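Soluble secreted antigen MPT53 (Mycobacterium tuberculosis, PDB 1LU4) probably oxidises reduced, unfolded secreted proteins to form disulfide bonds, as a thioredoxin-fold disulfide oxidoreductase related to DsbE. Local coordinates at residues Pro26-Phe31 with Val56-Ile61; Asp2-Phe7 with Val104-Asp109; Ala41-Leu46 with Tyr77-Thr82. All coordinates share one frame; numbering follows the deposited sequence.

Interaction 1. Residues Pro26-Phe31 with Val56-Ile61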
loop_
_atom_site.group_PDB
_atom_site.type_symbol
_atom_site.label_atom_id
_atom_site.label_comp_id
_atom_site.label_asym_id
_atom_site.label_seq_id
_atom_site.Cartn_x
_atom_site.Cartn_y
_atom_site.Cartn_z
ATOM N N PRO A 26 12.633 -0.252 5.784
ATOM C CA PRO A 26 12.150 -0.398 4.410
ATOM C C PRO A 26 10.629 -0.681 4.444
ATOM O O PRO A 26 10.135 -1.444 5.270
ATOM C CB PRO A 26 12.890 -1.623 3.883
ATOM C CG PRO A 26 13.518 -2.304 5.052
ATOM C CD PRO A 26 13.535 -1.363 6.202
ATOM N N ALA A 27 9.918 -0.003 3.545
ATOM C CA ALA A 27 8.472 -0.120 3.577
ATOM C C ALA A 27 7.907 0.106 2.179
ATOM O O ALA A 27 8.566 0.761 1.331
ATOM C CB ALA A 27 7.901 0.907 4.569
ATOM N N VAL A 28 6.703 -0.363 1.980
ATOM C CA VAL A 28 5.992 -0.134 0.716
ATOM C C VAL A 28 4.588 0.326 1.104
ATOM O O VAL A 28 3.875 -0.371 1.821
ATOM C CB VAL A 28 5.936 -1.407 -0.143
ATOM C CG1 VAL A 28 5.074 -1.171 -1.406
ATOM C CG2 VAL A 28 7.311 -1.931 -0.548
ATOM N N LEU A 29 4.188 1.499 0.544
ATOM C CA LEU A 29 2.792 1.899 0.590
ATOM C C LEU A 29 2.142 1.549 -0.740
ATOM O O LEU A 29 2.730 1.821 -1.808
ATOM C CB LEU A 29 2.631 3.407 0.815
ATOM C CG LEU A 29 3.347 4.002 2.021
ATOM C CD1 LEU A 29 3.057 5.493 2.115
ATOM C CD2 LEU A 29 3.016 3.260 3.328
ATOM N N TRP A 30 0.946 0.978 -0.695
ATOM C CA TRP A 30 0.225 0.628 -1.897
ATOM C C TRP A 30 -1.173 1.201 -1.782
ATOM O O TRP A 30 -1.960 0.797 -0.923
ATOM C CB TRP A 30 0.174 -0.887 -2.076
ATOM C CG TRP A 30 -0.493 -1.369 -3.330
ATOM C CD1 TRP A 30 -0.207 -1.023 -4.624
ATOM C CD2 TRP A 30 -1.540 -2.352 -3.438
ATOM N NE1 TRP A 30 -1.003 -1.688 -5.515
ATOM C CE2 TRP A 30 -1.823 -2.508 -4.807
ATOM C CE3 TRP A 30 -2.243 -3.096 -2.476
ATOM C CZ2 TRP A 30 -2.811 -3.402 -5.247
ATOM C CZ3 TRP A 30 -3.237 -3.994 -2.930
ATOM C CH2 TRP A 30 -3.482 -4.111 -4.296
ATOM N N PHE A 31 -1.466 2.171 -2.661
ATOM C CA PHE A 31 -2.784 2.849 -2.676
ATOM C C PHE A 31 -3.674 2.154 -3.643
ATOM O O PHE A 31 -3.369 2.055 -4.855
ATOM C CB PHE A 31 -2.569 4.322 -3.116
ATOM C CG PHE A 31 -1.769 5.123 -2.115
ATOM C CD1 PHE A 31 -0.367 5.109 -2.101
ATOM C CD2 PHE A 31 -2.427 5.909 -1.155
ATOM C CE1 PHE A 31 0.327 5.856 -1.174
ATOM C CE2 PHE A 31 -1.712 6.642 -0.215
ATOM C CZ PHE A 31 -0.323 6.616 -0.196
ATOM N N VAL A 56 10.483 -6.189 4.971
ATOM C CA VAL A 56 9.929 -4.966 4.362
ATOM C C VAL A 56 8.478 -4.895 4.854
ATOM O O VAL A 56 7.728 -5.890 4.824
ATOM C CB VAL A 56 9.976 -5.044 2.833
ATOM C CG1 VAL A 56 9.341 -3.854 2.157
ATOM C CG2 VAL A 56 11.453 -5.154 2.383
ATOM N N THR A 57 8.080 -3.726 5.358
ATOM C CA THR A 57 6.736 -3.576 5.899
ATOM C C THR A 57 5.793 -2.972 4.838
ATOM O O THR A 57 6.046 -1.892 4.343
ATOM C CB THR A 57 6.781 -2.662 7.131
ATOM O OG1 THR A 57 7.714 -3.248 8.079
ATOM C CG2 THR A 57 5.426 -2.592 7.808
ATOM N N PHE A 58 4.793 -3.743 4.492
ATOM C CA PHE A 58 3.834 -3.328 3.468
ATOM C C PHE A 58 2.595 -2.775 4.153
ATOM O O PHE A 58 2.068 -3.368 5.095
ATOM C CB PHE A 58 3.390 -4.542 2.610
ATOM C CG PHE A 58 4.454 -4.999 1.622
ATOM C CD1 PHE A 58 5.615 -5.627 2.087
ATOM C CD2 PHE A 58 4.274 -4.797 0.263
ATOM C CE1 PHE A 58 6.579 -6.046 1.172
ATOM C CE2 PHE A 58 5.226 -5.223 -0.669
ATOM C CZ PHE A 58 6.350 -5.839 -0.170
ATOM N N VAL A 59 2.095 -1.641 3.626
ATOM C CA VAL A 59 0.862 -1.050 4.101
ATOM C C VAL A 59 0.049 -0.681 2.895
ATOM O O VAL A 59 0.438 0.131 2.071
ATOM C CB VAL A 59 1.126 0.175 4.975
ATOM C CG1 VAL A 59 -0.181 0.796 5.476
ATOM C CG2 VAL A 59 2.040 -0.198 6.145
ATOM N N GLY A 60 -1.140 -1.298 2.828
ATOM C CA GLY A 60 -2.119 -0.903 1.797
ATOM C C GLY A 60 -2.971 0.241 2.335
ATOM O O GLY A 60 -3.256 0.300 3.535
ATOM N N ILE A 61 -3.407 1.125 1.449
ATOM C CA ILE A 61 -4.181 2.288 1.849
ATOM C C ILE A 61 -5.341 2.363 0.844
ATOM O O ILE A 61 -5.132 2.644 -0.347
ATOM C CB ILE A 61 -3.347 3.585 1.873
ATOM C CG1 ILE A 61 -2.096 3.401 2.762
ATOM C CG2 ILE A 61 -4.217 4.731 2.330
ATOM C CD1 ILE A 61 -1.101 4.506 2.807
HETATM O O HOH W 1 10.357 -3.002 7.596
#
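Pro26 O is gripped by two donors. Thr57 N gives it a nearly straight bond of 3.1 Å, with 174° at the hydrogen. A water also donates to Pro26 O, and the same water accepts a bond from Thr57 OG1. Thr57 OG1 lies anti to its carbonyl carbon (chi1 -57°), on the side of the water. The ladder then runs on through four more backbone bonds. Val28 N binds Thr57 O, and Val28 O takes Val59 N at 2.8 Å, nearly along the C=O axis. Trp30 repeats the pattern, its N on Val59 O and its O on Ile61 N. Val28 and Trp30 thus use both backbone polar groups here, while Ala27, Leu29 and Phe31 turn theirs to strand 102-106. The two strands are parallel, 20° apart. With helix 37-52 between them in the chain they form a right-handed beta-alpha-beta crossover in the central sheet of the thioredoxin fold. On the face toward that helix, Val28 CB sits over one face of the Phe58 ring in a CH-pi contact, 4.1 Å from the ring centre and offset toward the rim. Val28 CG2 also meets Val56 CG1 at 3.9 Å. Val131 of helix 124-133 packs on all three of these residues. Trp30, paired with Gly60 in the ladder, lies on the same face, and its ring leads away from strand 57-61. Its NE1 is hydrogen-bonded to Glu42 OE1. On the other face Leu29 CD2 rests beside Val59 CB at 4.0 Å. Next to this pair, Ile61 CD1 approaches the Phe31 ring obliquely, 3.8 Å from Phe31 CE2. Trp92 meets the Phe31 ring edge-to-face.

Interaction 2. Residues Asp2-Phe7 with Val104-Asp109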
loop_
_atom_site.group_PDB
_atom_site.type_symbol
_atom_site.label_atom_id
_atom_site.label_comp_id
_atom_site.label_asym_id
_atom_site.label_seq_id
_atom_site.Cartn_x
_atom_site.Cartn_y
_atom_site.Cartn_z
ATOM N N ASP A 2 10.044 10.782 5.030
ATOM C CA ASP A 2 10.247 11.260 6.387
ATOM C C ASP A 2 8.943 11.795 6.951
ATOM O O ASP A 2 8.071 10.985 7.337
ATOM C CB ASP A 2 11.430 12.244 6.335
ATOM C CG ASP A 2 12.654 11.594 6.952
ATOM O OD1 ASP A 2 13.628 11.164 6.301
ATOM O OD2 ASP A 2 12.620 11.509 8.203
ATOM N N GLU A 3 8.677 13.096 7.058
ATOM C CA GLU A 3 7.532 13.574 7.816
ATOM C C GLU A 3 6.177 13.268 7.194
ATOM O O GLU A 3 5.124 13.313 7.857
ATOM C CB GLU A 3 7.706 15.103 8.018
ATOM C CG GLU A 3 6.926 15.552 9.247
ATOM C CD GLU A 3 7.544 16.732 9.964
ATOM O OE1 GLU A 3 8.445 17.373 9.381
ATOM O OE2 GLU A 3 7.116 17.004 11.105
ATOM N N ARG A 4 6.064 12.927 5.906
ATOM C CA ARG A 4 4.728 12.534 5.523
ATOM C C ARG A 4 4.199 11.254 6.170
ATOM O O ARG A 4 2.977 11.080 6.255
ATOM C CB ARG A 4 4.688 12.247 4.025
ATOM C CG ARG A 4 4.951 13.451 3.163
ATOM C CD ARG A 4 4.910 13.120 1.678
ATOM N NE ARG A 4 5.919 12.130 1.320
ATOM C CZ ARG A 4 6.095 11.512 0.158
ATOM N NH1 ARG A 4 5.258 11.871 -0.836
ATOM N NH2 ARG A 4 7.021 10.601 -0.095
ATOM N N LEU A 5 5.122 10.401 6.592
ATOM C CA LEU A 5 4.708 9.182 7.283
ATOM C C LEU A 5 4.065 9.512 8.640
ATOM O O LEU A 5 3.551 8.607 9.270
ATOM C CB LEU A 5 5.909 8.273 7.512
ATOM C CG LEU A 5 6.450 7.607 6.246
ATOM C CD1 LEU A 5 7.802 6.972 6.533
ATOM C CD2 LEU A 5 5.461 6.543 5.730
ATOM N N GLN A 6 4.078 10.760 9.121
ATOM C CA GLN A 6 3.538 11.129 10.419
ATOM C C GLN A 6 2.035 11.292 10.308
ATOM O O GLN A 6 1.518 12.403 10.348
ATOM C CB GLN A 6 4.225 12.396 10.911
ATOM C CG GLN A 6 5.699 12.461 10.558
ATOM C CD GLN A 6 6.467 12.816 11.821
ATOM O OE1 GLN A 6 7.527 13.396 11.699
ATOM N NE2 GLN A 6 5.845 12.438 12.933
ATOM N N PHE A 7 1.353 10.166 10.108
ATOM C CA PHE A 7 -0.106 10.176 10.072
ATOM C C PHE A 7 -0.614 9.092 11.012
ATOM O O PHE A 7 0.136 8.152 11.283
ATOM C CB PHE A 7 -0.672 9.954 8.678
ATOM C CG PHE A 7 -0.260 8.640 8.017
ATOM C CD1 PHE A 7 -0.922 7.443 8.206
ATOM C CD2 PHE A 7 0.816 8.623 7.136
ATOM C CE1 PHE A 7 -0.528 6.288 7.599
ATOM C CE2 PHE A 7 1.215 7.430 6.520
ATOM C CZ PHE A 7 0.528 6.238 6.720
ATOM N N VAL A 104 4.553 3.566 -3.179
ATOM C CA VAL A 104 5.682 4.318 -2.660
ATOM C C VAL A 104 6.620 3.317 -2.037
ATOM O O VAL A 104 6.268 2.635 -1.097
ATOM C CB VAL A 104 5.275 5.412 -1.678
ATOM C CG1 VAL A 104 6.487 6.208 -1.244
ATOM C CG2 VAL A 104 4.185 6.387 -2.238
ATOM N N PHE A 105 7.870 3.293 -2.549
ATOM C CA PHE A 105 8.896 2.359 -2.105
ATOM C C PHE A 105 9.869 3.113 -1.216
ATOM O O PHE A 105 10.634 3.967 -1.739
ATOM C CB PHE A 105 9.598 1.792 -3.336
ATOM C CG PHE A 105 8.737 0.880 -4.165
ATOM C CD1 PHE A 105 8.532 -0.436 -3.812
ATOM C CD2 PHE A 105 8.108 1.401 -5.305
ATOM C CE1 PHE A 105 7.729 -1.249 -4.548
ATOM C CE2 PHE A 105 7.292 0.586 -6.078
ATOM C CZ PHE A 105 7.111 -0.732 -5.686
ATOM N N TYR A 106 9.870 2.864 0.085
ATOM C CA TYR A 106 10.734 3.572 1.034
ATOM C C TYR A 106 11.919 2.723 1.454
ATOM O O TYR A 106 11.801 1.562 1.827
ATOM C CB TYR A 106 9.981 3.795 2.305
ATOM C CG TYR A 106 9.073 5.024 2.367
ATOM C CD1 TYR A 106 9.641 6.270 2.502
ATOM C CD2 TYR A 106 7.719 4.905 2.273
ATOM C CE1 TYR A 106 8.847 7.377 2.560
ATOM C CE2 TYR A 106 6.897 6.039 2.352
ATOM C CZ TYR A 106 7.475 7.265 2.487
ATOM O OH TYR A 106 6.667 8.380 2.558
ATOM N N ARG A 107 13.083 3.359 1.373
ATOM C CA ARG A 107 14.266 2.844 2.027
ATOM C C ARG A 107 14.250 3.249 3.503
ATOM O O ARG A 107 13.556 4.184 3.902
ATOM C CB ARG A 107 15.552 3.390 1.392
ATOM C CG ARG A 107 15.705 2.908 -0.065
ATOM C CD ARG A 107 17.078 3.416 -0.543
ATOM N NE ARG A 107 18.182 2.769 0.146
ATOM C CZ ARG A 107 18.757 1.643 -0.271
ATOM N NH1 ARG A 107 18.314 1.052 -1.381
ATOM N NH2 ARG A 107 19.758 1.137 0.428
ATOM N N ALA A 108 15.066 2.536 4.318
ATOM C CA ALA A 108 15.161 2.853 5.744
ATOM C C ALA A 108 15.663 4.267 5.969
ATOM O O ALA A 108 15.345 4.880 6.975
ATOM C CB ALA A 108 16.112 1.838 6.418
ATOM N N ASP A 109 16.427 4.812 5.009
ATOM C CA ASP A 109 16.939 6.181 5.197
ATOM C C ASP A 109 15.926 7.265 4.858
ATOM O O ASP A 109 16.259 8.430 4.966
ATOM C CB ASP A 109 18.189 6.381 4.360
ATOM C CG ASP A 109 17.930 6.429 2.871
ATOM O OD1 ASP A 109 16.810 6.345 2.378
ATOM O OD2 ASP A 109 18.952 6.603 2.166
#
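A short N-terminal 3-10 turn at residues 3-5 packs here against the end of strand 102-106 of the thioredoxin-fold sheet. Leu5 and Tyr106 make the main contact. Their side chains reach toward each other, tip to tip. Leu5 CD1 lies over one face of the Tyr106 ring, 4.2 Å from the ring centre and 17° off its normal, a CH-pi contact offset toward the rim. The other methyl, Leu5 CD2, touches the ring at Tyr106 CE2, 3.7 Å away. The branch point follows, with Leu5 CG 3.8 Å from Tyr106 OH. The isobutyl group therefore lies against the phenol end of the ring. Tyr106 CG is anti to its carbonyl carbon (chi1 -84°), and the CB it hangs from points toward the turn. The Tyr106 side chain also touches Leu29 of the neighbouring strand 27-32 and Ser112 of strand 112-115. Its hydroxyl is hydrogen-bonded to Ala1 N and to Tyr95 OH, which links the chain terminus and a loop to the sheet. The alpha-amino group of Ala1 is probably charged and may polarise the phenol oxygen.

The turn itself is closed by a backbone bond from Leu5 N to Asp2 O, 3.1 Å long. Arg4 and Leu5 both direct CB toward residues 104-109. The Arg4 chain bends at chi3 and crosses the Tyr106 side chain obliquely. Arg4 NH2 comes within 3.5 Å of Tyr106 OH, with the guanidinium and ring planes 68° apart. Asp109 OD1 is hydrogen-bonded to Thr111 OG1. Asp2 turns its CB away from residues 104-109, yet its carboxylate comes nearer again, and Asp2 OD1 stops 4.0 Å from Asp109 O, both oxygens being acceptors.

Interaction 3. Residues Ala41-Leu46 with Tyr77-Thr82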
loop_
_atom_site.group_PDB
_atom_site.type_symbol
_atom_site.label_atom_id
_atom_site.label_comp_id
_atom_site.label_asym_id
_atom_site.label_seq_id
_atom_site.Cartn_x
_atom_site.Cartn_y
_atom_site.Cartn_z
ATOM N N ALA A 41 -5.515 -6.909 -10.539
ATOM C CA ALA A 41 -4.426 -7.630 -11.210
ATOM C C ALA A 41 -3.179 -7.627 -10.378
ATOM O O ALA A 41 -2.440 -8.619 -10.366
ATOM C CB ALA A 41 -4.193 -7.033 -12.574
ATOM N N GLU A 42 -2.860 -6.564 -9.702
ATOM C CA GLU A 42 -1.666 -6.471 -8.862
ATOM C C GLU A 42 -1.786 -7.185 -7.539
ATOM O O GLU A 42 -0.744 -7.619 -6.998
ATOM C CB GLU A 42 -1.365 -4.999 -8.547
ATOM C CG GLU A 42 -0.861 -4.242 -9.774
ATOM C CD GLU A 42 -0.524 -2.812 -9.485
ATOM O OE1 GLU A 42 -0.808 -2.309 -8.397
ATOM O OE2 GLU A 42 0.068 -2.184 -10.427
ATOM N N ALA A 43 -2.972 -7.356 -6.986
ATOM C CA ALA A 43 -3.142 -7.844 -5.631
ATOM C C ALA A 43 -2.459 -9.204 -5.405
ATOM O O ALA A 43 -1.810 -9.344 -4.349
ATOM C CB ALA A 43 -4.596 -7.941 -5.254
ATOM N N PRO A 44 -2.542 -10.198 -6.285
ATOM C CA PRO A 44 -1.821 -11.460 -6.011
ATOM C C PRO A 44 -0.314 -11.265 -5.875
ATOM O O PRO A 44 0.356 -11.920 -5.094
ATOM C CB PRO A 44 -2.157 -12.326 -7.235
ATOM C CG PRO A 44 -3.453 -11.771 -7.781
ATOM C CD PRO A 44 -3.366 -10.282 -7.506
ATOM N N SER A 45 0.229 -10.313 -6.678
ATOM C CA SER A 45 1.644 -10.006 -6.592
ATOM C C SER A 45 1.994 -9.341 -5.295
ATOM O O SER A 45 3.035 -9.642 -4.690
ATOM C CB SER A 45 2.034 -9.091 -7.767
ATOM O OG SER A 45 1.849 -9.859 -8.967
ATOM N N LEU A 46 1.200 -8.393 -4.810
ATOM C CA LEU A 46 1.400 -7.808 -3.451
ATOM C C LEU A 46 1.399 -8.914 -2.429
ATOM O O LEU A 46 2.257 -8.946 -1.543
ATOM C CB LEU A 46 0.299 -6.806 -3.061
ATOM C CG LEU A 46 0.474 -5.350 -3.467
ATOM C CD1 LEU A 46 1.666 -4.682 -2.739
ATOM C CD2 LEU A 46 0.617 -5.170 -4.968
ATOM N N TYR A 77 -7.578 -11.894 -2.037
ATOM C CA TYR A 77 -6.225 -11.922 -2.510
ATOM C C TYR A 77 -5.219 -12.216 -1.420
ATOM O O TYR A 77 -4.007 -12.223 -1.692
ATOM C CB TYR A 77 -5.866 -10.608 -3.239
ATOM C CG TYR A 77 -6.736 -10.401 -4.455
ATOM C CD1 TYR A 77 -6.618 -11.254 -5.543
ATOM C CD2 TYR A 77 -7.649 -9.356 -4.549
ATOM C CE1 TYR A 77 -7.378 -11.104 -6.703
ATOM C CE2 TYR A 77 -8.430 -9.188 -5.697
ATOM C CZ TYR A 77 -8.281 -10.045 -6.753
ATOM O OH TYR A 77 -9.051 -9.929 -7.891
ATOM N N ASN A 78 -5.690 -12.520 -0.225
ATOM C CA ASN A 78 -4.771 -12.920 0.866
ATOM C C ASN A 78 -3.702 -11.871 1.093
ATOM O O ASN A 78 -2.498 -12.133 1.135
ATOM C CB ASN A 78 -4.133 -14.274 0.517
ATOM C CG ASN A 78 -3.588 -14.933 1.739
ATOM O OD1 ASN A 78 -3.682 -14.404 2.857
ATOM N ND2 ASN A 78 -2.991 -16.101 1.564
ATOM N N LEU A 79 -4.134 -10.618 1.289
ATOM C CA LEU A 79 -3.184 -9.511 1.550
ATOM C C LEU A 79 -2.865 -9.476 3.025
ATOM O O LEU A 79 -3.519 -8.814 3.818
ATOM C CB LEU A 79 -3.758 -8.171 1.068
ATOM C CG LEU A 79 -4.154 -8.152 -0.401
ATOM C CD1 LEU A 79 -4.702 -6.775 -0.803
ATOM C CD2 LEU A 79 -2.971 -8.434 -1.289
ATOM N N ASN A 80 -1.841 -10.273 3.403
ATOM C CA ASN A 80 -1.525 -10.432 4.815
ATOM C C ASN A 80 -0.560 -9.372 5.307
ATOM O O ASN A 80 0.622 -9.635 5.662
ATOM C CB ASN A 80 -0.923 -11.834 5.037
ATOM C CG ASN A 80 -0.665 -12.119 6.500
ATOM O OD1 ASN A 80 -1.361 -11.599 7.368
ATOM N ND2 ASN A 80 0.294 -12.948 6.778
ATOM N N PHE A 81 -1.046 -8.157 5.356
ATOM C CA PHE A 81 -0.321 -7.011 5.830
ATOM C C PHE A 81 -1.348 -5.949 6.205
ATOM O O PHE A 81 -2.534 -6.080 5.875
ATOM C CB PHE A 81 0.715 -6.485 4.819
ATOM C CG PHE A 81 0.198 -6.293 3.416
ATOM C CD1 PHE A 81 -0.484 -5.103 3.070
ATOM C CD2 PHE A 81 0.398 -7.230 2.423
ATOM C CE1 PHE A 81 -0.895 -4.906 1.756
ATOM C CE2 PHE A 81 0.008 -7.030 1.110
ATOM C CZ PHE A 81 -0.649 -5.842 0.802
ATOM N N THR A 82 -0.900 -4.887 6.874
ATOM C CA THR A 82 -1.836 -3.846 7.307
ATOM C C THR A 82 -2.490 -3.196 6.087
ATOM O O THR A 82 -1.813 -2.822 5.143
ATOM C CB THR A 82 -1.050 -2.752 8.065
ATOM O OG1 THR A 82 -0.459 -3.349 9.222
ATOM C CG2 THR A 82 -1.987 -1.632 8.497
#
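Residues 41-46 lie on helix 37-52, and the irregular chain 77-82 passes beside them, with Pro44 CA 5.6 Å from Tyr77 CA and Leu46 CA 7.0 Å from Leu79 CA. The helix is kinked here. The ring of Pro44 leaves its N without a hydrogen, and Ser45 N makes a weak bond to Glu42 O. Ala43 CB sits over one face of the Tyr77 ring in a close CH-pi contact, 3.7 Å from the ring centre. It is offset toward the rim and touches Tyr77 CG at 3.4 Å. Pro44 lies alongside the same ring, its CG approaching Tyr77 CD1 obliquely at 3.9 Å. Tyr77 OH is hydrogen-bonded to Asn40 ND2, and Phe73 meets the Tyr77 ring edge-to-face. Asn78, the first residue past helix 67-77, has positive phi and completes a Schellman motif. Leu79 follows as the centre of an inverse gamma turn. Leu79 CD2 lies 3.4 Å from Ala43 O and 4.1 Å from Leu46 CB. Phe81 CG takes the crowded position between its backbone N and carbonyl carbon (chi1 49°). Phe81 CZ, farther out on the ring, meets Leu46 CB at 4.1 Å. Trp30 of the central sheet also touches Ala43, Leu46 and Leu79. The contact thus joins the helix that starts at the thioredoxin-type CxxC to the link into strand 82-85. Across the two segments the chemistry is apolar, implying that partly buried packing holds them together, while Asn40 and Ser47 of the same helix add hydrogen bonds to Tyr77 OH and Asn78 O.

The three contacts span the thioredoxin-like fold. Interaction 1 lies with its centre about 4 Å from the centre of the chain. Interaction 2 shares its sheet, since strands 27-32 and 102-106 are neighbours, and their centres are about 10 Å apart. The centre of interaction 3 is about 11 Å from that of interaction 1. The two meet through Trp30 and Glu42, and through Gly60 and Thr82. Interactions 2 and 3 sit on opposite sides of the chain's centre, about 21 Å apart between centres. Along the chain the segments of 1 and 3 alternate, and 2 encloses both. The sheet lies between the N-terminal turn on strand 102-106 and the helix that begins at the CxxC.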